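Similar to hydroxylamine oxidoreductase (Kuenenia stuttgartiensis, PDB 6H5L) probably acts as a multiheme oxidoreductase, forming part of a 60-heme anammox reductase complex that passes electrons along chains of bound hemes c. Local coordinates at residues R400-P404 with L440-G444; S406-V410 with Y423-K427; V435-I439 with Y460-W464; D386-L392 with A502-R506. All coordinates share one frame; numbering follows the deposited sequence.

Contact 1 (R400-P404 with L440-G444); sequences RDPYP and LGVYG
The edge of the Y403 ring points at a face of the Y443 ring. This is a T-shaped pair, with centroids 5.0 Å apart and planes at 67°. The nearest atoms are Y403 CE1 and Y443 CD1, at 3.5 Å. P404 lies over the same face of Y443. Its CD is 3.9 Å from the Y443 ring centroid, a CH-pi contact, and its CG sits 3.8 Å from Y443 CB. The same CD also covers one face of Y403, so the proline fills the corner between the two rings. The carbonyl O of L440 lies at the edge of Y403, near the ring plane. L440 O accepts a 2.8 Å hydrogen bond from Y403 OH, which arrives in the carbonyl plane on a lone pair. Y403 reaches it because its CG is anti to the backbone N (chi1 -172°). R400 only comes near Y443 OH with NH2. Its main partner is E457, by a salt bridge, while Y443 OH bonds to N452. W183 of helix 182-189 packs on both tyrosines. A T-shaped tyrosine pair with a proline CH-pi contact thus joins the loop after helix 356-389 to the start of helix 443-446, within the HAO-like multiheme fold.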
loop_
_atom_site.group_PDB
_atom_site.type_symbol
_atom_site.label_atom_id
_atom_site.label_comp_id
_atom_site.label_asym_id
_atom_site.label_seq_id
_atom_site.Cartn_x
_atom_site.Cartn_y
_atom_site.Cartn_z
ATOM N N ARG A 400 -3.370 -68.674 39.770
ATOM C CA ARG A 400 -3.505 -67.640 38.755
ATOM C C ARG A 400 -2.263 -67.664 37.877
ATOM O O ARG A 400 -1.248 -68.277 38.218
ATOM C CB ARG A 400 -3.721 -66.256 39.382
ATOM C CG ARG A 400 -2.491 -65.645 40.036
ATOM C CD ARG A 400 -2.860 -64.359 40.761
ATOM N NE ARG A 400 -1.718 -63.465 40.927
ATOM C CZ ARG A 400 -1.807 -62.226 41.400
ATOM N NH1 ARG A 400 -2.987 -61.735 41.754
ATOM N NH2 ARG A 400 -0.719 -61.476 41.517
ATOM N N ASP A 401 -2.360 -66.991 36.730
ATOM C CA ASP A 401 -1.251 -66.960 35.791
ATOM C C ASP A 401 -0.017 -66.335 36.441
ATOM O O ASP A 401 -0.133 -65.472 37.316
ATOM C CB ASP A 401 -1.628 -66.175 34.536
ATOM C CG ASP A 401 -2.341 -67.025 33.506
ATOM O OD1 ASP A 401 -2.520 -68.236 33.754
ATOM O OD2 ASP A 401 -2.726 -66.480 32.448
ATOM N N PRO A 402 1.178 -66.757 36.034
ATOM C CA PRO A 402 2.397 -66.159 36.594
ATOM C C PRO A 402 2.647 -64.755 36.068
ATOM O O PRO A 402 1.841 -64.218 35.301
ATOM C CB PRO A 402 3.497 -67.129 36.145
ATOM C CG PRO A 402 2.967 -67.722 34.884
ATOM C CD PRO A 402 1.480 -67.844 35.085
ATOM N N TYR A 403 3.755 -64.155 36.491
ATOM C CA TYR A 403 4.164 -62.868 35.949
ATOM C C TYR A 403 4.306 -62.979 34.431
ATOM O O TYR A 403 4.717 -64.030 33.925
ATOM C CB TYR A 403 5.485 -62.428 36.588
ATOM C CG TYR A 403 5.925 -61.020 36.251
ATOM C CD1 TYR A 403 5.443 -59.930 36.964
ATOM C CD2 TYR A 403 6.830 -60.784 35.226
ATOM C CE1 TYR A 403 5.847 -58.642 36.661
ATOM C CE2 TYR A 403 7.239 -59.500 34.914
ATOM C CZ TYR A 403 6.746 -58.432 35.636
ATOM O OH TYR A 403 7.150 -57.152 35.331
ATOM N N PRO A 404 3.957 -61.933 33.679
ATOM C CA PRO A 404 3.958 -62.044 32.214
ATOM C C PRO A 404 5.315 -62.466 31.666
ATOM O O PRO A 404 6.348 -61.871 31.983
ATOM C CB PRO A 404 3.570 -60.633 31.751
ATOM C CG PRO A 404 3.783 -59.749 32.944
ATOM C CD PRO A 404 3.487 -60.613 34.124
ATOM N N LEU A 440 8.242 -52.360 37.805
ATOM C CA LEU A 440 7.921 -53.667 37.237
ATOM C C LEU A 440 6.565 -54.218 37.663
ATOM O O LEU A 440 6.147 -55.251 37.126
ATOM C CB LEU A 440 9.020 -54.673 37.573
ATOM C CG LEU A 440 10.325 -54.396 36.821
ATOM C CD1 LEU A 440 11.283 -55.573 36.914
ATOM C CD2 LEU A 440 10.044 -54.036 35.366
ATOM N N GLY A 441 5.862 -53.570 38.585
ATOM C CA GLY A 441 4.534 -54.025 38.944
ATOM C C GLY A 441 3.416 -53.484 38.086
ATOM O O GLY A 441 2.247 -53.791 38.333
ATOM N N VAL A 442 3.742 -52.683 37.067
ATOM C CA VAL A 442 2.727 -51.980 36.286
ATOM C C VAL A 442 2.140 -52.826 35.169
ATOM O O VAL A 442 1.301 -52.328 34.407
ATOM C CB VAL A 442 3.340 -50.682 35.718
ATOM C CG1 VAL A 442 4.155 -50.971 34.457
ATOM C CG2 VAL A 442 2.273 -49.623 35.473
ATOM N N TYR A 443 2.542 -54.096 35.051
ATOM C CA TYR A 443 2.111 -54.912 33.917
ATOM C C TYR A 443 0.592 -54.988 33.818
ATOM O O TYR A 443 0.037 -55.005 32.714
ATOM C CB TYR A 443 2.709 -56.314 34.021
ATOM C CG TYR A 443 2.204 -57.111 35.201
ATOM C CD1 TYR A 443 2.797 -56.986 36.450
ATOM C CD2 TYR A 443 1.137 -57.988 35.065
ATOM C CE1 TYR A 443 2.338 -57.712 37.531
ATOM C CE2 TYR A 443 0.672 -58.716 36.140
ATOM C CZ TYR A 443 1.275 -58.575 37.372
ATOM O OH TYR A 443 0.815 -59.300 38.447
ATOM N N GLY A 444 -0.097 -55.034 34.961
ATOM C CA GLY A 444 -1.549 -55.102 34.959
ATOM C C GLY A 444 -2.218 -53.891 34.346
ATOM O O GLY A 444 -3.378 -53.979 33.926
#

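Contact 2 (S406-V410 with Y423-K427); sequences SDGIV and YNAFK
V410 and I409 of helix 406-412 pack on Y423 and F426 of helix 420-429. This is an oblique packing of two short helices, 126° between N-to-C directions, with the short axes 9.6 Å apart at closest. Y423 has CG anti to the backbone N (chi1 -179°), which swings the ring out toward the end of the other helix. Y423 OH gives a 2.6 Å hydrogen bond to V410 O, in the carbonyl plane and on a lone pair. A phenylalanine in place of Y423 would probably leave V410 O without this donor and the end of helix 406-412 less firmly tied. V410 divides its two methyls between partners. CG1, anti to the backbone N (chi1 176°), meets Y423 OH and the CG of K427, whose extended chain leads away. V410 CG2, beside the backbone N, meets F426 O at 3.3 Å and F426 CB at 3.9 Å. S406 OG comes to the edge of the F426 ring, but its hydrogen bond is to Y403 O. F433 adds an edge-to-face ring contact to F426. I409 meets F426 with both branches: CD1 packs 3.8 Å from F426 CE1, and CG2 sits over the ring face, 4.2 Å from its centroid.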
loop_
_atom_site.group_PDB
_atom_site.type_symbol
_atom_site.label_atom_id
_atom_site.label_comp_id
_atom_site.label_asym_id
_atom_site.label_seq_id
_atom_site.Cartn_x
_atom_site.Cartn_y
_atom_site.Cartn_z
ATOM N N SER A 406 7.118 -65.233 32.191
ATOM C CA SER A 406 8.061 -65.720 33.192
ATOM C C SER A 406 9.022 -66.750 32.612
ATOM O O SER A 406 10.175 -66.832 33.050
ATOM C CB SER A 406 7.307 -66.311 34.384
ATOM O OG SER A 406 6.537 -65.323 35.045
ATOM N N ASP A 407 8.573 -67.542 31.634
ATOM C CA ASP A 407 9.463 -68.514 31.005
ATOM C C ASP A 407 10.540 -67.820 30.181
ATOM O O ASP A 407 11.697 -68.260 30.165
ATOM C CB ASP A 407 8.658 -69.479 30.135
ATOM C CG ASP A 407 7.793 -68.763 29.114
ATOM O OD1 ASP A 407 7.668 -67.523 29.203
ATOM O OD2 ASP A 407 7.242 -69.440 28.221
ATOM N N GLY A 408 10.180 -66.737 29.489
ATOM C CA GLY A 408 11.165 -66.001 28.718
ATOM C C GLY A 408 12.124 -65.208 29.581
ATOM O O GLY A 408 13.285 -65.015 29.208
ATOM N N ILE A 409 11.660 -64.739 30.741
ATOM C CA ILE A 409 12.541 -64.024 31.662
ATOM C C ILE A 409 13.643 -64.949 32.164
ATOM O O ILE A 409 14.827 -64.593 32.166
ATOM C CB ILE A 409 11.729 -63.426 32.824
ATOM C CG1 ILE A 409 10.851 -62.277 32.324
ATOM C CG2 ILE A 409 12.652 -62.956 33.940
ATOM C CD1 ILE A 409 9.783 -61.849 33.306
ATOM N N VAL A 410 13.266 -66.154 32.599
ATOM C CA VAL A 410 14.250 -67.119 33.082
ATOM C C VAL A 410 15.213 -67.506 31.967
ATOM O O VAL A 410 16.423 -67.640 32.189
ATOM C CB VAL A 410 13.542 -68.353 33.671
ATOM C CG1 VAL A 410 14.560 -69.404 34.091
ATOM C CG2 VAL A 410 12.670 -67.949 34.846
ATOM N N TYR A 423 16.328 -62.906 40.165
ATOM C CA TYR A 423 16.364 -63.955 39.152
ATOM C C TYR A 423 16.198 -65.335 39.775
ATOM O O TYR A 423 15.583 -66.223 39.172
ATOM C CB TYR A 423 17.665 -63.885 38.353
ATOM C CG TYR A 423 17.745 -64.932 37.265
ATOM C CD1 TYR A 423 17.018 -64.796 36.089
ATOM C CD2 TYR A 423 18.542 -66.060 37.416
ATOM C CE1 TYR A 423 17.081 -65.754 35.095
ATOM C CE2 TYR A 423 18.612 -67.021 36.427
ATOM C CZ TYR A 423 17.881 -66.862 35.268
ATOM O OH TYR A 423 17.948 -67.816 34.278
ATOM N N ASN A 424 16.753 -65.540 40.972
ATOM C CA ASN A 424 16.599 -66.824 41.649
ATOM C C ASN A 424 15.133 -67.147 41.894
ATOM O O ASN A 424 14.705 -68.295 41.722
ATOM C CB ASN A 424 17.368 -66.819 42.968
ATOM C CG ASN A 424 17.187 -68.100 43.753
ATOM O OD1 ASN A 424 17.271 -69.197 43.201
ATOM N ND2 ASN A 424 16.920 -67.967 45.047
ATOM N N ALA A 425 14.345 -66.146 42.295
ATOM C CA ALA A 425 12.923 -66.371 42.532
ATOM C C ALA A 425 12.201 -66.739 41.243
ATOM O O ALA A 425 11.299 -67.586 41.246
ATOM C CB ALA A 425 12.295 -65.132 43.167
ATOM N N PHE A 426 12.580 -66.111 40.128
ATOM C CA PHE A 426 11.957 -66.442 38.850
ATOM C C PHE A 426 12.328 -67.848 38.399
ATOM O O PHE A 426 11.478 -68.583 37.885
ATOM C CB PHE A 426 12.354 -65.417 37.789
ATOM C CG PHE A 426 11.373 -64.291 37.636
ATOM C CD1 PHE A 426 10.235 -64.451 36.861
ATOM C CD2 PHE A 426 11.586 -63.075 38.263
ATOM C CE1 PHE A 426 9.326 -63.419 36.717
ATOM C CE2 PHE A 426 10.682 -62.039 38.121
ATOM C CZ PHE A 426 9.549 -62.213 37.347
ATOM N N LYS A 427 13.591 -68.239 38.573
ATOM C CA LYS A 427 14.006 -69.574 38.156
ATOM C C LYS A 427 13.410 -70.647 39.059
ATOM O O LYS A 427 13.047 -71.732 38.587
ATOM C CB LYS A 427 15.531 -69.666 38.140
ATOM C CG LYS A 427 16.074 -70.932 37.496
ATOM C CD LYS A 427 17.592 -70.896 37.410
ATOM C CE LYS A 427 18.136 -72.107 36.672
ATOM N NZ LYS A 427 19.619 -72.051 36.554
#

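Contact 3 (V435-I439 with Y460-W464); sequences VVGPI and YNRLW
P438 and G437 lie against the aromatic side chains of W464 and Y460. This is a loop-to-helix packing in the multiheme HAO-like fold: 435-439 precedes helix 443-446, and Y460 and W464 are one turn apart on helix 455-476. P438 CA sits over the six-membered ring of W464, 3.9 Å from its centroid, a CH-pi contact. The G437 carbonyl carbon lies over the same face, toward the rim. At the far end of the indole, W464 CH2 comes within 3.6 Å of I439 N. G437 CA meets the edge of Y460 at CE2, 3.6 Å away. V436 CG1 comes in obliquely, 4.0 Å from Y460 CD2. P438 CD touches Y460 OH, whose hydrogen bond goes to Q381 of helix 356-389. G437 has phi 98°, and a side chain here would run into P438 CD.

The second shell fixes these groups. W464 CG stands between the backbone N and the carbonyl carbon (chi1 71°), which folds the indole back beside N461. W464 NE1 then donates to N461 OD1 at 3.0 Å, with the acceptor 21° out of the indole plane. N461 ND2 bonds to N458, so the amide is held from both ends with OD1 turned to the loop. The side chain of I439 is about 5 Å from a bound heme c, which places the loop beside the cofactor. A single water joins loop and helix: it accepts from G437 N at 2.8 Å and donates to N461 OD1 at 2.6 Å.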
loop_
_atom_site.group_PDB
_atom_site.type_symbol
_atom_site.label_atom_id
_atom_site.label_comp_id
_atom_site.label_asym_id
_atom_site.label_seq_id
_atom_site.Cartn_x
_atom_site.Cartn_y
_atom_site.Cartn_z
ATOM N N VAL A 435 4.064 -59.197 41.845
ATOM C CA VAL A 435 5.022 -58.106 41.704
ATOM C C VAL A 435 4.222 -56.812 41.761
ATOM O O VAL A 435 3.408 -56.543 40.870
ATOM C CB VAL A 435 5.827 -58.198 40.402
ATOM C CG1 VAL A 435 6.836 -57.070 40.330
ATOM C CG2 VAL A 435 6.523 -59.549 40.300
ATOM N N VAL A 436 4.452 -56.010 42.799
ATOM C CA VAL A 436 3.587 -54.885 43.132
ATOM C C VAL A 436 4.403 -53.603 43.199
ATOM O O VAL A 436 5.498 -53.580 43.770
ATOM C CB VAL A 436 2.855 -55.126 44.469
ATOM C CG1 VAL A 436 2.029 -53.910 44.852
ATOM C CG2 VAL A 436 1.984 -56.367 44.385
ATOM N N GLY A 437 3.876 -52.538 42.603
ATOM C CA GLY A 437 4.482 -51.203 42.732
ATOM C C GLY A 437 5.375 -50.710 41.617
ATOM O O GLY A 437 5.552 -51.402 40.642
ATOM N N PRO A 438 6.053 -49.564 41.813
ATOM C CA PRO A 438 6.856 -48.922 40.812
ATOM C C PRO A 438 7.846 -49.743 39.985
ATOM O O PRO A 438 8.633 -50.485 40.439
ATOM C CB PRO A 438 7.609 -47.818 41.552
ATOM C CG PRO A 438 7.214 -47.980 42.965
ATOM C CD PRO A 438 5.870 -48.645 42.892
ATOM N N ILE A 439 7.691 -49.448 38.715
ATOM C CA ILE A 439 8.279 -49.917 37.442
ATOM C C ILE A 439 7.818 -51.320 37.088
ATOM O O ILE A 439 6.958 -51.389 36.257
ATOM C CB ILE A 439 9.794 -49.734 37.312
ATOM C CG1 ILE A 439 10.300 -48.476 38.013
ATOM C CG2 ILE A 439 10.140 -49.735 35.837
ATOM C CD1 ILE A 439 9.593 -47.233 37.589
ATOM N N TYR A 460 -4.312 -49.846 42.932
ATOM C CA TYR A 460 -3.054 -49.207 43.300
ATOM C C TYR A 460 -2.272 -48.777 42.066
ATOM O O TYR A 460 -1.654 -47.706 42.057
ATOM C CB TYR A 460 -2.216 -50.148 44.165
ATOM C CG TYR A 460 -0.827 -49.628 44.446
ATOM C CD1 TYR A 460 -0.638 -48.374 45.011
ATOM C CD2 TYR A 460 0.295 -50.389 44.150
ATOM C CE1 TYR A 460 0.631 -47.891 45.268
ATOM C CE2 TYR A 460 1.567 -49.915 44.406
ATOM C CZ TYR A 460 1.729 -48.665 44.964
ATOM O OH TYR A 460 2.994 -48.187 45.222
ATOM N N ASN A 461 -2.288 -49.601 41.015
ATOM C CA ASN A 461 -1.604 -49.240 39.777
ATOM C C ASN A 461 -2.126 -47.917 39.227
ATOM O O ASN A 461 -1.348 -47.055 38.809
ATOM C CB ASN A 461 -1.764 -50.354 38.743
ATOM C CG ASN A 461 -0.819 -51.513 38.983
ATOM O OD1 ASN A 461 0.204 -51.366 39.651
ATOM N ND2 ASN A 461 -1.153 -52.674 38.431
ATOM N N ARG A 462 -3.449 -47.739 39.223
ATOM C CA ARG A 462 -4.010 -46.467 38.781
ATOM C C ARG A 462 -3.648 -45.332 39.730
ATOM O O ARG A 462 -3.595 -44.169 39.310
ATOM C CB ARG A 462 -5.525 -46.580 38.631
ATOM C CG ARG A 462 -5.973 -47.337 37.387
ATOM C CD ARG A 462 -7.486 -47.317 37.233
ATOM N NE ARG A 462 -8.152 -48.059 38.297
ATOM C CZ ARG A 462 -8.376 -49.368 38.263
ATOM N NH1 ARG A 462 -7.985 -50.081 37.215
ATOM N NH2 ARG A 462 -8.991 -49.965 39.275
ATOM N N LEU A 463 -3.396 -45.643 41.002
ATOM C CA LEU A 463 -3.014 -44.604 41.953
ATOM C C LEU A 463 -1.638 -44.038 41.622
ATOM O O LEU A 463 -1.465 -42.816 41.533
ATOM C CB LEU A 463 -3.049 -45.160 43.379
ATOM C CG LEU A 463 -2.991 -44.187 44.563
ATOM C CD1 LEU A 463 -3.614 -44.820 45.795
ATOM C CD2 LEU A 463 -1.566 -43.749 44.873
ATOM N N TRP A 464 -0.643 -44.907 41.433
ATOM C CA TRP A 464 0.728 -44.442 41.272
ATOM C C TRP A 464 1.147 -44.247 39.820
ATOM O O TRP A 464 2.123 -43.531 39.569
ATOM C CB TRP A 464 1.705 -45.408 41.962
ATOM C CG TRP A 464 1.868 -46.741 41.290
ATOM C CD1 TRP A 464 1.186 -47.890 41.570
ATOM C CD2 TRP A 464 2.790 -47.069 40.245
ATOM N NE1 TRP A 464 1.616 -48.908 40.753
ATOM C CE2 TRP A 464 2.601 -48.429 39.931
ATOM C CE3 TRP A 464 3.754 -46.342 39.538
ATOM C CZ2 TRP A 464 3.336 -49.076 38.941
ATOM C CZ3 TRP A 464 4.485 -46.987 38.557
ATOM C CH2 TRP A 464 4.274 -48.340 38.269
HETATM O O HOH W 1 1.289 -52.732 41.593
#

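Contact 4 (D386-L392 with A502-R506); sequences DLIADGL and AARLR
R506 grips D390 in a salt bridge at the end of helix 356-389. Two nitrogens of the R506 guanidinium hold one oxygen: NH1 is 3.0 Å and NH2 3.2 Å from D390 OD2. Both bonds are bent, with angles of 153° and 143° at the hydrogen. The oxygen lies in the guanidinium plane, but the carboxylate plane is turned 71° from it. The extended chain carries R506 across, and its last torsion turns the guanidinium plane out of line with the chain. D386 CB also meets the guanidinium at its edge, though the D386 carboxylate pairs with K382.

Two leucines lie under one face of the guanidinium. L392 CD1 is 3.5 Å from R506 NH1, and L387 CD2 is 3.9 Å from R506 NE. L387 CD1 turns to A502 CB, 3.7 Å away, and to L505 CD1 at 4.2 Å. Replacing L387 by an alanine is likely to open a gap beside A502 and L505 and take apolar cover from the R506 guanidinium. L505 also rests near the L392 carbonyl, and it packs on R507 of a neighbouring copy.

G391, with positive phi, ends the helix in a Schellman motif: L392 N bonds back to L387 O at 2.8 Å, and G391 N to I388 O at 2.9 Å. The contact thus docks a Schellman-capped helix end on the long helix 480-513, consistent with the trimeric helical core of HAO-like proteins.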
loop_
_atom_site.group_PDB
_atom_site.type_symbol
_atom_site.label_atom_id
_atom_site.label_comp_id
_atom_site.label_asym_id
_atom_site.label_seq_id
_atom_site.Cartn_x
_atom_site.Cartn_y
_atom_site.Cartn_z
ATOM N N ASP A 386 0.203 -56.223 52.651
ATOM C CA ASP A 386 -0.205 -56.913 53.872
ATOM C C ASP A 386 -1.248 -57.983 53.574
ATOM O O ASP A 386 -1.225 -59.064 54.172
ATOM C CB ASP A 386 -0.737 -55.913 54.896
ATOM C CG ASP A 386 0.360 -55.055 55.494
ATOM O OD1 ASP A 386 1.537 -55.248 55.123
ATOM O OD2 ASP A 386 0.042 -54.188 56.337
ATOM N N LEU A 387 -2.174 -57.696 52.655
ATOM C CA LEU A 387 -3.118 -58.717 52.210
ATOM C C LEU A 387 -2.390 -59.908 51.602
ATOM O O LEU A 387 -2.768 -61.062 51.830
ATOM C CB LEU A 387 -4.096 -58.122 51.198
ATOM C CG LEU A 387 -5.056 -57.032 51.674
ATOM C CD1 LEU A 387 -5.660 -56.313 50.482
ATOM C CD2 LEU A 387 -6.149 -57.627 52.547
ATOM N N ILE A 388 -1.342 -59.643 50.817
ATOM C CA ILE A 388 -0.565 -60.720 50.213
ATOM C C ILE A 388 0.139 -61.532 51.293
ATOM O O ILE A 388 0.092 -62.769 51.296
ATOM C CB ILE A 388 0.433 -60.145 49.190
ATOM C CG1 ILE A 388 -0.313 -59.537 47.998
ATOM C CG2 ILE A 388 1.408 -61.216 48.729
ATOM C CD1 ILE A 388 0.579 -58.781 47.032
ATOM N N ALA A 389 0.795 -60.846 52.232
ATOM C CA ALA A 389 1.499 -61.535 53.308
ATOM C C ALA A 389 0.540 -62.354 54.164
ATOM O O ALA A 389 0.872 -63.467 54.591
ATOM C CB ALA A 389 2.261 -60.526 54.167
ATOM N N ASP A 390 -0.655 -61.821 54.423
ATOM C CA ASP A 390 -1.694 -62.537 55.153
ATOM C C ASP A 390 -2.413 -63.576 54.297
ATOM O O ASP A 390 -3.351 -64.214 54.787
ATOM C CB ASP A 390 -2.711 -61.546 55.732
ATOM C CG ASP A 390 -2.090 -60.579 56.727
ATOM O OD1 ASP A 390 -1.016 -60.898 57.279
ATOM O OD2 ASP A 390 -2.675 -59.497 56.955
ATOM N N GLY A 391 -1.984 -63.776 53.054
ATOM C CA GLY A 391 -2.590 -64.795 52.203
ATOM C C GLY A 391 -4.060 -64.566 51.937
ATOM O O GLY A 391 -4.831 -65.527 51.826
ATOM N N LEU A 392 -4.464 -63.309 51.823
ATOM C CA LEU A 392 -5.849 -62.956 51.563
ATOM C C LEU A 392 -6.107 -62.612 50.102
ATOM O O LEU A 392 -7.261 -62.385 49.728
ATOM C CB LEU A 392 -6.269 -61.794 52.464
ATOM C CG LEU A 392 -6.076 -62.074 53.958
ATOM C CD1 LEU A 392 -6.454 -60.861 54.780
ATOM C CD2 LEU A 392 -6.875 -63.292 54.401
ATOM N N ALA A 502 -9.644 -54.233 50.840
ATOM C CA ALA A 502 -8.880 -54.916 51.878
ATOM C C ALA A 502 -9.785 -55.359 53.020
ATOM O O ALA A 502 -9.682 -56.493 53.499
ATOM C CB ALA A 502 -7.763 -54.010 52.394
ATOM N N ALA A 503 -10.684 -54.477 53.462
ATOM C CA ALA A 503 -11.647 -54.859 54.489
ATOM C C ALA A 503 -12.617 -55.916 53.981
ATOM O O ALA A 503 -13.088 -56.749 54.762
ATOM C CB ALA A 503 -12.410 -53.628 54.979
ATOM N N ARG A 504 -12.920 -55.902 52.681
ATOM C CA ARG A 504 -13.809 -56.907 52.109
ATOM C C ARG A 504 -13.147 -58.279 52.087
ATOM O O ARG A 504 -13.794 -59.293 52.374
ATOM C CB ARG A 504 -14.223 -56.488 50.702
ATOM C CG ARG A 504 -15.571 -57.009 50.246
ATOM C CD ARG A 504 -16.317 -55.909 49.516
ATOM N NE ARG A 504 -15.452 -55.218 48.565
ATOM C CZ ARG A 504 -15.584 -53.938 48.228
ATOM N NH1 ARG A 504 -16.543 -53.203 48.774
ATOM N NH2 ARG A 504 -14.751 -53.391 47.353
ATOM N N LEU A 505 -11.856 -58.330 51.749
ATOM C CA LEU A 505 -11.153 -59.607 51.705
ATOM C C LEU A 505 -10.903 -60.165 53.099
ATOM O O LEU A 505 -10.905 -61.387 53.284
ATOM C CB LEU A 505 -9.835 -59.453 50.947
ATOM C CG LEU A 505 -9.963 -59.210 49.443
ATOM C CD1 LEU A 505 -8.622 -58.822 48.843
ATOM C CD2 LEU A 505 -10.525 -60.443 48.751
ATOM N N ARG A 506 -10.684 -59.296 54.089
ATOM C CA ARG A 506 -10.537 -59.772 55.460
ATOM C C ARG A 506 -11.877 -60.221 56.029
ATOM O O ARG A 506 -11.937 -61.171 56.818
ATOM C CB ARG A 506 -9.917 -58.681 56.333
ATOM C CG ARG A 506 -8.555 -58.222 55.853
ATOM C CD ARG A 506 -7.933 -57.194 56.782
ATOM N NE ARG A 506 -6.625 -56.767 56.294
ATOM C CZ ARG A 506 -5.493 -57.432 56.507
ATOM N NH1 ARG A 506 -5.507 -58.558 57.206
ATOM N NH2 ARG A 506 -4.348 -56.974 56.020
#

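In the fold
The contacts lie in the part of the chain from the end of helix 356-389 to helix 480-513. Contact 4 spans the rest: its segments enclose the other three along the chain. Contact 2 falls between the two segments of contact 1, while contacts 1 and 3 interleave. Centres of contacts 1 and 3 are 11 Å apart, and those of contacts 1 and 2 are 13 Å. Y403 of contact 1 touches I409 and F426 of contact 2 and V435 of contact 3. Contact 3 meets contact 4 through V436 and I388, with centres 17 Å apart. The partly buried helix pair of contact 2 thus joins contact 1, contact 1 joins the heme-side loop of contact 3, and contact 3 joins contact 4 at the subunit interface.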